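PDB 3R72: odorant binding protein ASP5 from Apis mellifera, which probably binds and carries small hydrophobic odorant molecules in the antennae, as a helical odorant-binding protein of the PBP/GOBP family. Local coordinates for residues L55-N60 with D66-Q71; K17-K22 with T48-K53; K70-T75 with E79-G84. All coordinates share one frame; numbering follows the deposited sequence. Where two conformers were deposited one is given.

Overall arrangement
The three contacts lie around the ligand pockets of a helical odorant-binding protein, which here holds two N-butyl-benzenesulfonamide molecules. Interaction 1 supplies L55, T57 and I68 to the ligand sites. Its centre is about 15 Å from that of interaction 2 and about 13 Å from that of interaction 3. Interaction 2 joins helices 5-23 and 42-54 by a disulfide. It leads directly into interaction 1, where T57 N lies 2.9 Å from M52 O, and both contacts touch the chain B ligand. Interaction 3 shares K70 and Q71 with interaction 1, and both touch the chain C ligand. Interactions 2 and 3 do not touch; their centres are about 22 Å apart.

Interaction 1: residues L55-N60 with D66-Q71. With NBB (N-butyl-benzenesulfonamide), chain B; NBB (N-butyl-benzenesulfonamide), chain C.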
loop_
_atom_site.group_PDB
_atom_site.type_symbol
_atom_site.label_atom_id
_atom_site.label_comp_id
_atom_site.label_asym_id
_atom_site.label_seq_id
_atom_site.Cartn_x
_atom_site.Cartn_y
_atom_site.Cartn_z
ATOM N N LEU A 55 5.807 -3.914 5.771
ATOM C CA LEU A 55 6.682 -2.847 5.275
ATOM C C LEU A 55 7.043 -1.817 6.333
ATOM O O LEU A 55 7.804 -0.893 6.066
ATOM C CB LEU A 55 6.048 -2.144 4.076
ATOM C CG LEU A 55 6.103 -2.996 2.816
ATOM C CD1 LEU A 55 5.249 -2.365 1.728
ATOM C CD2 LEU A 55 7.561 -3.212 2.349
ATOM N N ARG A 56 6.458 -1.946 7.524
ATOM C CA ARG A 56 6.692 -1.044 8.641
ATOM C C ARG A 56 6.096 0.354 8.369
ATOM O O ARG A 56 6.465 1.328 9.031
ATOM C CB ARG A 56 8.194 -0.962 8.988
ATOM C CG ARG A 56 8.979 -2.279 8.985
ATOM C CD ARG A 56 8.629 -3.083 10.208
ATOM N NE ARG A 56 8.903 -2.375 11.464
ATOM C CZ ARG A 56 8.450 -2.767 12.655
ATOM N NH1 ARG A 56 7.713 -3.856 12.752
ATOM N NH2 ARG A 56 8.732 -2.056 13.742
ATOM N N THR A 57 5.158 0.436 7.428
ATOM C CA THR A 57 4.508 1.693 7.102
ATOM C C THR A 57 3.241 1.930 7.932
ATOM O O THR A 57 2.673 3.017 7.887
ATOM C CB THR A 57 4.221 1.751 5.605
ATOM O OG1 THR A 57 3.463 0.605 5.226
ATOM C CG2 THR A 57 5.506 1.810 4.810
ATOM N N PHE A 58 2.822 0.917 8.692
ATOM C CA PHE A 58 1.760 1.050 9.674
ATOM C C PHE A 58 2.217 0.249 10.885
ATOM O O PHE A 58 2.713 -0.867 10.733
ATOM C CB PHE A 58 0.443 0.512 9.121
ATOM C CG PHE A 58 -0.757 0.810 9.985
ATOM C CD1 PHE A 58 -1.450 1.988 9.850
ATOM C CD2 PHE A 58 -1.184 -0.095 10.938
ATOM C CE1 PHE A 58 -2.578 2.255 10.610
ATOM C CE2 PHE A 58 -2.307 0.163 11.718
ATOM C CZ PHE A 58 -3.002 1.344 11.557
ATOM N N LYS A 59 2.055 0.817 12.071
ATOM C CA LYS A 59 2.549 0.207 13.291
ATOM C C LYS A 59 1.790 0.785 14.474
ATOM O O LYS A 59 1.581 1.998 14.527
ATOM C CB LYS A 59 4.051 0.515 13.419
ATOM C CG LYS A 59 4.716 0.002 14.670
ATOM C CD LYS A 59 6.225 0.233 14.627
ATOM C CE LYS A 59 6.613 1.696 14.808
ATOM N NZ LYS A 59 8.096 1.860 14.959
ATOM N N ASN A 60 1.399 -0.060 15.429
ATOM C CA ASN A 60 0.716 0.399 16.635
ATOM C C ASN A 60 -0.470 1.309 16.374
ATOM O O ASN A 60 -0.652 2.323 17.041
ATOM C CB ASN A 60 1.694 1.100 17.577
ATOM C CG ASN A 60 2.724 0.162 18.125
ATOM O OD1 ASN A 60 2.446 -1.016 18.370
ATOM N ND2 ASN A 60 3.923 0.679 18.361
ATOM N N ASP A 66 7.219 8.646 8.050
ATOM C CA ASP A 66 8.657 8.652 7.759
ATOM C C ASP A 66 9.047 7.368 7.003
ATOM O O ASP A 66 9.822 7.422 6.051
ATOM C CB ASP A 66 9.505 8.763 9.042
ATOM C CG ASP A 66 9.457 10.136 9.707
ATOM O OD1 ASP A 66 8.859 11.096 9.166
ATOM O OD2 ASP A 66 10.051 10.240 10.798
ATOM N N MET A 67 8.494 6.237 7.421
ATOM C CA MET A 67 8.805 4.977 6.759
ATOM C C MET A 67 8.130 4.853 5.395
ATOM O O MET A 67 8.699 4.262 4.490
ATOM C CB MET A 67 8.439 3.794 7.649
ATOM C CG MET A 67 8.844 2.479 7.036
ATOM S SD MET A 67 10.637 2.311 6.791
ATOM C CE MET A 67 11.123 1.781 8.434
ATOM N N ILE A 68 6.940 5.431 5.227
ATOM C CA ILE A 68 6.313 5.480 3.906
ATOM C C ILE A 68 7.240 6.211 2.928
ATOM O O ILE A 68 7.475 5.728 1.815
ATOM C CB ILE A 68 4.911 6.116 3.974
ATOM C CG1 ILE A 68 3.961 5.136 4.666
ATOM C CG2 ILE A 68 4.398 6.472 2.593
ATOM C CD1 ILE A 68 2.621 5.692 5.072
ATOM N N VAL A 69 7.784 7.353 3.343
ATOM C CA VAL A 69 8.695 8.093 2.469
ATOM C C VAL A 69 9.990 7.308 2.211
ATOM O O VAL A 69 10.452 7.230 1.077
ATOM C CB VAL A 69 8.957 9.523 3.010
ATOM C CG1 VAL A 69 10.053 10.217 2.220
ATOM C CG2 VAL A 69 7.651 10.332 2.976
ATOM N N LYS A 70 10.558 6.693 3.239
ATOM C CA LYS A 70 11.743 5.868 3.043
ATOM C C LYS A 70 11.480 4.717 2.087
ATOM O O LYS A 70 12.317 4.428 1.228
ATOM C CB LYS A 70 12.260 5.333 4.376
ATOM C CG LYS A 70 13.067 6.355 5.172
ATOM C CD LYS A 70 13.950 5.697 6.244
ATOM C CE LYS A 70 13.371 5.766 7.650
ATOM N NZ LYS A 70 11.940 5.450 7.771
ATOM N N GLN A 71 10.332 4.055 2.215
ATOM C CA GLN A 71 10.011 2.934 1.336
ATOM C C GLN A 71 9.856 3.389 -0.100
ATOM O O GLN A 71 10.336 2.720 -1.017
ATOM C CB GLN A 71 8.763 2.192 1.808
ATOM C CG GLN A 71 8.981 1.384 3.080
ATOM C CD GLN A 71 9.794 0.104 2.870
ATOM O OE1 GLN A 71 10.267 -0.186 1.785
ATOM N NE2 GLN A 71 9.871 -0.712 3.907
HETATM O O1S NBB B . 2.675 1.223 2.524
HETATM S S NBB B . 2.901 0.853 1.175
HETATM O O2S NBB B . 2.895 -0.559 0.907
HETATM N N10 NBB B . 4.329 1.448 0.769
HETATM C C11 NBB B . 4.614 2.858 0.935
HETATM C C12 NBB B . 5.501 3.392 -0.173
HETATM C C13 NBB B . 4.813 3.460 -1.537
HETATM C C14 NBB B . 3.778 4.563 -1.567
HETATM C C4 NBB B . 1.774 1.580 0.231
HETATM C C5 NBB B . 1.781 1.321 -1.141
HETATM C C6 NBB B . 0.844 1.924 -1.993
HETATM C C1 NBB B . -0.117 2.791 -1.499
HETATM C C2 NBB B . -0.154 3.044 -0.148
HETATM C C3 NBB B . 0.775 2.456 0.709
HETATM O O1S NBB C . 4.646 -0.956 -2.776
HETATM S S NBB C . 5.951 -0.537 -2.348
HETATM O O2S NBB C . 5.945 0.232 -1.136
HETATM N N10 NBB C . 6.570 0.375 -3.505
HETATM C C11 NBB C . 6.691 -0.136 -4.859
HETATM C C12 NBB C . 6.731 0.994 -5.880
HETATM C C13 NBB C . 7.209 0.514 -7.242
HETATM C C14 NBB C . 6.188 -0.370 -7.915
HETATM C C4 NBB C . 6.929 -1.818 -2.139
HETATM C C5 NBB C . 7.884 -1.855 -1.112
HETATM C C6 NBB C . 8.733 -2.950 -0.934
HETATM C C1 NBB C . 8.652 -4.022 -1.811
HETATM C C2 NBB C . 7.720 -3.999 -2.834
HETATM C C3 NBB C . 6.865 -2.910 -2.998
#
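Q71 bends back at chi2 (-74°), and this fold in the chain brings its amide to the carbonyl oxygen of L55. In one of its two conformers, M67 starts with CG opposite its backbone N (chi1 -176°), which sets CG against the backbone of R56. Q71 NE2 donates to L55 O at 3.0 Å. The bond is bent, with 141° at the hydrogen, and the oxygen is moderately tilted from the plane of the Q71 amide. The CD2 branch of L55 lies beside the same amide. In that M67 conformer, CG lies 3.3 Å from R56 O and also borders L55 O. The rest of the R56 chain leads away from the helix. R56 itself has positive phi and closes helix 42-54 in a Schellman motif. T57 and I68 cross at about a right angle, with T57 CB 3.5 Å from I68 CG1. T57 CG2 also reaches the CG of Q71. T57 OG1 turns to the chain B ligand, 2.9 Å from its O1S. M52 O is also within reach of this hydroxyl, and which of the two takes its one proton is not settled. L55 touches both ligands. CD1 is 3.1 Å from O2S of the chain B molecule and also borders the chain C ring, and CD2 is 3.5 Å from C6 of the chain C molecule. I68 O touches the butyl carbon C12 of the chain B ligand. The turn after helix 42-54 and helix 65-75 thus form one wall of the ligand pocket of this PBP/GOBP-family fold.

Interaction 2: residues K17-K22 with T48-K53; sequences KSCLQK and TTCIMK. With NBB (N-butyl-benzenesulfonamide), chain B.
C19 and C50 form a disulfide, SG to SG 2.1 Å, with a torsion of -86° about the bond, close to the relaxed value. The two cysteines reach the bridge differently. C50 SG lies opposite its own backbone N (chi1 -179°), whereas C19 SG stands beside its own. Their CA atoms are 6.0 Å apart. I51 makes the apolar contact next to the bridge. Its CD1 comes 3.7 Å from C19 SG, and its CG1 lies a little farther from the same sulfur. The extended chain of K22 makes a loose van der Waals contact, with CD 4.2 Å from C50 SG. The 17-22 and 48-53 segments run nearer antiparallel than parallel, at 142°, with axes 9.4 Å apart at closest approach. Y47 and L54 of helix 42-54 also pack on C19. Ligand contact falls to M52, whose CE is 3.4 Å from O1S of the chain B molecule. I51 instead touches F121 and P122 near the C-terminus. A disulfide tying helix 5-23 to helix 42-54 is one of the three, with C46-C101 and C91-C110, that make up the six-cysteine pattern of classical insect odorant-binding proteins.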
loop_
_atom_site.group_PDB
_atom_site.type_symbol
_atom_site.label_atom_id
_atom_site.label_comp_id
_atom_site.label_asym_id
_atom_site.label_seq_id
_atom_site.Cartn_x
_atom_site.Cartn_y
_atom_site.Cartn_z
ATOM N N LYS A 17 2.027 -13.218 -0.962
ATOM C CA LYS A 17 1.847 -14.642 -0.709
ATOM C C LYS A 17 1.548 -14.897 0.738
ATOM O O LYS A 17 0.609 -15.632 1.079
ATOM C CB LYS A 17 3.128 -15.415 -1.028
ATOM C CG LYS A 17 3.323 -15.805 -2.463
ATOM C CD LYS A 17 4.177 -17.080 -2.579
ATOM C CE LYS A 17 5.342 -16.878 -3.519
ATOM N NZ LYS A 17 5.736 -18.138 -4.190
ATOM N N SER A 18 2.371 -14.319 1.597
ATOM C CA SER A 18 2.235 -14.450 3.044
ATOM C C SER A 18 0.885 -13.936 3.518
ATOM O O SER A 18 0.142 -14.620 4.209
ATOM C CB SER A 18 3.338 -13.658 3.739
ATOM O OG SER A 18 3.211 -13.719 5.149
ATOM N N CYS A 19 0.575 -12.696 3.152
ATOM C CA CYS A 19 -0.669 -12.082 3.621
ATOM C C CYS A 19 -1.937 -12.746 3.026
ATOM O O CYS A 19 -2.961 -12.837 3.713
ATOM C CB CYS A 19 -0.621 -10.572 3.375
ATOM S SG CYS A 19 0.527 -9.656 4.453
ATOM N N LEU A 20 -1.888 -13.192 1.765
ATOM C CA LEU A 20 -3.051 -13.863 1.140
ATOM C C LEU A 20 -3.427 -15.110 1.911
ATOM O O LEU A 20 -4.611 -15.419 2.093
ATOM C CB LEU A 20 -2.797 -14.275 -0.315
ATOM C CG LEU A 20 -2.908 -13.253 -1.444
ATOM C CD1 LEU A 20 -2.558 -13.881 -2.781
ATOM C CD2 LEU A 20 -4.287 -12.588 -1.508
ATOM N N GLN A 21 -2.405 -15.846 2.331
ATOM C CA GLN A 21 -2.570 -17.090 3.071
ATOM C C GLN A 21 -3.146 -16.800 4.459
ATOM O O GLN A 21 -4.076 -17.469 4.901
ATOM C CB GLN A 21 -1.228 -17.809 3.181
ATOM N N LYS A 22 -2.586 -15.796 5.136
ATOM C CA LYS A 22 -2.994 -15.423 6.498
ATOM C C LYS A 22 -4.436 -14.878 6.570
ATOM O O LYS A 22 -5.224 -15.241 7.460
ATOM C CB LYS A 22 -2.014 -14.386 7.034
ATOM C CG LYS A 22 -2.358 -13.770 8.365
ATOM C CD LYS A 22 -1.180 -12.949 8.873
ATOM C CE LYS A 22 -1.449 -12.368 10.252
ATOM N NZ LYS A 22 -0.352 -11.449 10.676
ATOM N N THR A 48 -4.629 -5.135 3.376
ATOM C CA THR A 48 -3.810 -3.938 3.260
ATOM C C THR A 48 -3.031 -3.663 4.530
ATOM O O THR A 48 -1.883 -3.233 4.476
ATOM C CB THR A 48 -4.573 -2.684 2.772
ATOM O OG1 THR A 48 -5.498 -2.200 3.751
ATOM C CG2 THR A 48 -5.266 -2.936 1.438
ATOM N N THR A 49 -3.655 -3.898 5.677
ATOM C CA THR A 49 -2.964 -3.713 6.940
ATOM C C THR A 49 -1.816 -4.711 7.108
ATOM O O THR A 49 -0.752 -4.352 7.602
ATOM C CB THR A 49 -3.926 -3.844 8.131
ATOM O OG1 THR A 49 -5.138 -3.144 7.838
ATOM C CG2 THR A 49 -3.287 -3.304 9.418
ATOM N N CYS A 50 -2.047 -5.955 6.709
ATOM C CA CYS A 50 -1.028 -6.985 6.782
ATOM C C CYS A 50 0.219 -6.556 6.004
ATOM O O CYS A 50 1.347 -6.640 6.517
ATOM C CB CYS A 50 -1.594 -8.315 6.256
ATOM S SG CYS A 50 -0.459 -9.727 6.289
ATOM N N ILE A 51 0.014 -6.054 4.786
ATOM C CA ILE A 51 1.120 -5.633 3.944
ATOM C C ILE A 51 1.821 -4.411 4.539
ATOM O O ILE A 51 3.048 -4.360 4.614
ATOM C CB ILE A 51 0.626 -5.324 2.511
ATOM C CG1 ILE A 51 0.176 -6.601 1.799
ATOM C CG2 ILE A 51 1.678 -4.595 1.694
ATOM C CD1 ILE A 51 1.279 -7.603 1.471
ATOM N N MET A 52 1.050 -3.398 4.949
ATOM C CA MET A 52 1.690 -2.201 5.492
ATOM C C MET A 52 2.448 -2.514 6.779
ATOM O O MET A 52 3.501 -1.932 7.054
ATOM C CB MET A 52 0.692 -1.061 5.687
ATOM C CG MET A 52 0.171 -0.553 4.351
ATOM S SD MET A 52 -0.836 0.940 4.410
ATOM C CE MET A 52 0.364 2.172 4.853
ATOM N N LYS A 53 1.938 -3.439 7.588
ATOM C CA LYS A 53 2.692 -3.826 8.776
ATOM C C LYS A 53 4.015 -4.519 8.429
ATOM O O LYS A 53 5.030 -4.273 9.091
ATOM C CB LYS A 53 1.841 -4.670 9.729
ATOM C CG LYS A 53 0.809 -3.842 10.478
ATOM C CD LYS A 53 0.142 -4.621 11.585
ATOM C CE LYS A 53 -0.714 -3.697 12.450
ATOM N NZ LYS A 53 -0.985 -4.251 13.806
HETATM O O1S NBB B . 2.675 1.223 2.524
HETATM S S NBB B . 2.901 0.853 1.175
HETATM O O2S NBB B . 2.895 -0.559 0.907
HETATM N N10 NBB B . 4.329 1.448 0.769
HETATM C C11 NBB B . 4.614 2.858 0.935
HETATM C C12 NBB B . 5.501 3.392 -0.173
HETATM C C13 NBB B . 4.813 3.460 -1.537
HETATM C C14 NBB B . 3.778 4.563 -1.567
HETATM C C4 NBB B . 1.774 1.580 0.231
HETATM C C5 NBB B . 1.781 1.321 -1.141
HETATM C C6 NBB B . 0.844 1.924 -1.993
HETATM C C1 NBB B . -0.117 2.791 -1.499
HETATM C C2 NBB B . -0.154 3.044 -0.148
HETATM C C3 NBB B . 0.775 2.456 0.709
#

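Interaction 3: residues K70-T75 with E79-G84; sequences KQLEIT and EEVVIG. With NBB (N-butyl-benzenesulfonamide), chain C.
L72 and V81 make the main apolar contact. Their side chains pack at an oblique angle, with L72 CD1 4.0 Å from V81 CG1. The same methyl lies 3.7 Å from V81 O, so it rests on the backbone as well as on the side chain. G84 has no side chain to stand between L72 CD1 and the helix backbone. The other methyl, CD2, meets the peptide of G84, 3.8 Å from its O. L72 takes the less common chi1 of 79°, with CG between the backbone N and the carbonyl carbon. This turn of the side chain places its two branches over successive parts of helix 81-91. E73 adds a looser contact, its CG 4.4 Å from V81 CG1. No hydrogen bond crosses between the segments. E73 OE2 forms a salt bridge with K85 NZ, just after the second segment. Within segment 70-75, T75 OG1 donates to Q71 O at 2.7 Å, from above the carbonyl plane. This ties the last residue of helix 65-75 back to its preceding turn. T75 makes the close contacts with the chain C ligand. Its OG1 is 2.9 Å from N10 of that molecule, and its CG2 packs 3.5 Å from ring carbon C5. L72 belongs to the pocket of the other ligand molecule, the one lined also by L55, T57 and I68. I74 pairs through its backbone with M3, bringing the N-terminus against this end of the helix. With T75 facing the chain C ligand and L72 facing helix 81-91, helix 65-75 lies between them. L72 also touches K85 and V88, so the packing continues along helix 81-91 beyond the short connection at residues 76-80.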
loop_
_atom_site.group_PDB
_atom_site.type_symbol
_atom_site.label_atom_id
_atom_site.label_comp_id
_atom_site.label_asym_id
_atom_site.label_seq_id
_atom_site.Cartn_x
_atom_site.Cartn_y
_atom_site.Cartn_z
ATOM N N LYS A 70 10.558 6.693 3.239
ATOM C CA LYS A 70 11.743 5.868 3.043
ATOM C C LYS A 70 11.480 4.717 2.087
ATOM O O LYS A 70 12.317 4.428 1.228
ATOM C CB LYS A 70 12.260 5.333 4.376
ATOM C CG LYS A 70 13.067 6.355 5.172
ATOM C CD LYS A 70 13.950 5.697 6.244
ATOM C CE LYS A 70 13.371 5.766 7.650
ATOM N NZ LYS A 70 11.940 5.450 7.771
ATOM N N GLN A 71 10.332 4.055 2.215
ATOM C CA GLN A 71 10.011 2.934 1.336
ATOM C C GLN A 71 9.856 3.389 -0.100
ATOM O O GLN A 71 10.336 2.720 -1.017
ATOM C CB GLN A 71 8.763 2.192 1.808
ATOM C CG GLN A 71 8.981 1.384 3.080
ATOM C CD GLN A 71 9.794 0.104 2.870
ATOM O OE1 GLN A 71 10.267 -0.186 1.785
ATOM N NE2 GLN A 71 9.871 -0.712 3.907
ATOM N N LEU A 72 9.192 4.517 -0.331
ATOM C CA LEU A 72 9.040 4.976 -1.701
ATOM C C LEU A 72 10.413 5.364 -2.287
ATOM O O LEU A 72 10.674 5.094 -3.456
ATOM C CB LEU A 72 7.956 6.034 -1.831
ATOM C CG LEU A 72 8.222 7.474 -1.439
ATOM C CD1 LEU A 72 9.001 8.208 -2.540
ATOM C CD2 LEU A 72 6.921 8.190 -1.106
ATOM N N GLU A 73 11.302 5.922 -1.469
ATOM C CA GLU A 73 12.651 6.263 -1.925
ATOM C C GLU A 73 13.470 5.035 -2.319
ATOM O O GLU A 73 14.267 5.106 -3.246
ATOM C CB GLU A 73 13.403 7.074 -0.864
ATOM C CG GLU A 73 12.835 8.488 -0.697
ATOM C CD GLU A 73 13.339 9.240 0.538
ATOM O OE1 GLU A 73 13.777 8.583 1.507
ATOM O OE2 GLU A 73 13.257 10.492 0.564
ATOM N N ILE A 74 13.263 3.917 -1.626
ATOM C CA ILE A 74 14.009 2.686 -1.899
ATOM C C ILE A 74 13.359 1.793 -2.956
ATOM O O ILE A 74 13.988 0.833 -3.409
ATOM C CB ILE A 74 14.214 1.844 -0.612
ATOM C CG1 ILE A 74 15.299 0.795 -0.829
ATOM C CG2 ILE A 74 12.936 1.147 -0.203
ATOM C CD1 ILE A 74 16.611 1.382 -1.124
ATOM N N THR A 75 12.105 2.066 -3.330
ATOM C CA THR A 75 11.401 1.196 -4.278
ATOM C C THR A 75 10.842 1.822 -5.549
ATOM O O THR A 75 10.517 1.092 -6.478
ATOM C CB THR A 75 10.248 0.429 -3.588
ATOM O OG1 THR A 75 9.257 1.359 -3.142
ATOM C CG2 THR A 75 10.751 -0.420 -2.421
ATOM N N GLU A 79 12.717 8.616 -11.476
ATOM C CA GLU A 79 11.865 9.579 -12.183
ATOM C C GLU A 79 10.446 9.695 -11.604
ATOM O O GLU A 79 9.672 10.551 -12.040
ATOM C CB GLU A 79 11.799 9.233 -13.686
ATOM C CG GLU A 79 11.155 7.855 -14.060
ATOM C CD GLU A 79 12.122 6.670 -14.049
ATOM O OE1 GLU A 79 13.230 6.801 -13.495
ATOM O OE2 GLU A 79 11.778 5.604 -14.627
ATOM N N GLU A 80 10.114 8.827 -10.643
ATOM C CA GLU A 80 8.805 8.824 -9.989
ATOM C C GLU A 80 8.811 9.250 -8.516
ATOM O O GLU A 80 7.743 9.430 -7.927
ATOM C CB GLU A 80 8.168 7.444 -10.132
ATOM C CG GLU A 80 7.659 7.192 -11.550
ATOM C CD GLU A 80 7.158 5.779 -11.760
ATOM O OE1 GLU A 80 6.780 5.123 -10.762
ATOM O OE2 GLU A 80 7.157 5.327 -12.932
ATOM N N VAL A 81 9.989 9.433 -7.926
ATOM C CA VAL A 81 10.106 9.655 -6.474
ATOM C C VAL A 81 9.450 10.960 -6.000
ATOM O O VAL A 81 8.728 10.971 -5.000
ATOM C CB VAL A 81 11.593 9.588 -6.028
ATOM C CG1 VAL A 81 11.807 10.122 -4.618
ATOM C CG2 VAL A 81 12.085 8.150 -6.143
ATOM N N VAL A 82 9.682 12.064 -6.705
ATOM C CA VAL A 82 9.096 13.336 -6.295
ATOM C C VAL A 82 7.578 13.278 -6.402
ATOM O O VAL A 82 6.861 13.713 -5.491
ATOM C CB VAL A 82 9.699 14.526 -7.057
ATOM C CG1 VAL A 82 8.900 15.801 -6.789
ATOM C CG2 VAL A 82 11.140 14.686 -6.635
ATOM N N ILE A 83 7.076 12.732 -7.495
ATOM C CA ILE A 83 5.648 12.547 -7.675
ATOM C C ILE A 83 5.090 11.686 -6.530
ATOM O O ILE A 83 4.031 11.993 -5.980
ATOM C CB ILE A 83 5.314 11.907 -9.057
ATOM C CG1 ILE A 83 5.656 12.856 -10.215
ATOM C CG2 ILE A 83 3.860 11.465 -9.123
ATOM C CD1 ILE A 83 5.527 14.336 -9.913
ATOM N N GLY A 84 5.802 10.628 -6.156
ATOM C CA GLY A 84 5.369 9.812 -5.030
ATOM C C GLY A 84 5.343 10.578 -3.715
ATOM O O GLY A 84 4.414 10.422 -2.914
HETATM O O1S NBB C . 4.646 -0.956 -2.776
HETATM S S NBB C . 5.951 -0.537 -2.348
HETATM O O2S NBB C . 5.945 0.232 -1.136
HETATM N N10 NBB C . 6.570 0.375 -3.505
HETATM C C11 NBB C . 6.691 -0.136 -4.859
HETATM C C12 NBB C . 6.731 0.994 -5.880
HETATM C C13 NBB C . 7.209 0.514 -7.242
HETATM C C14 NBB C . 6.188 -0.370 -7.915
HETATM C C4 NBB C . 6.929 -1.818 -2.139
HETATM C C5 NBB C . 7.884 -1.855 -1.112
HETATM C C6 NBB C . 8.733 -2.950 -0.934
HETATM C C1 NBB C . 8.652 -4.022 -1.811
HETATM C C2 NBB C . 7.720 -3.999 -2.834
HETATM C C3 NBB C . 6.865 -2.910 -2.998
#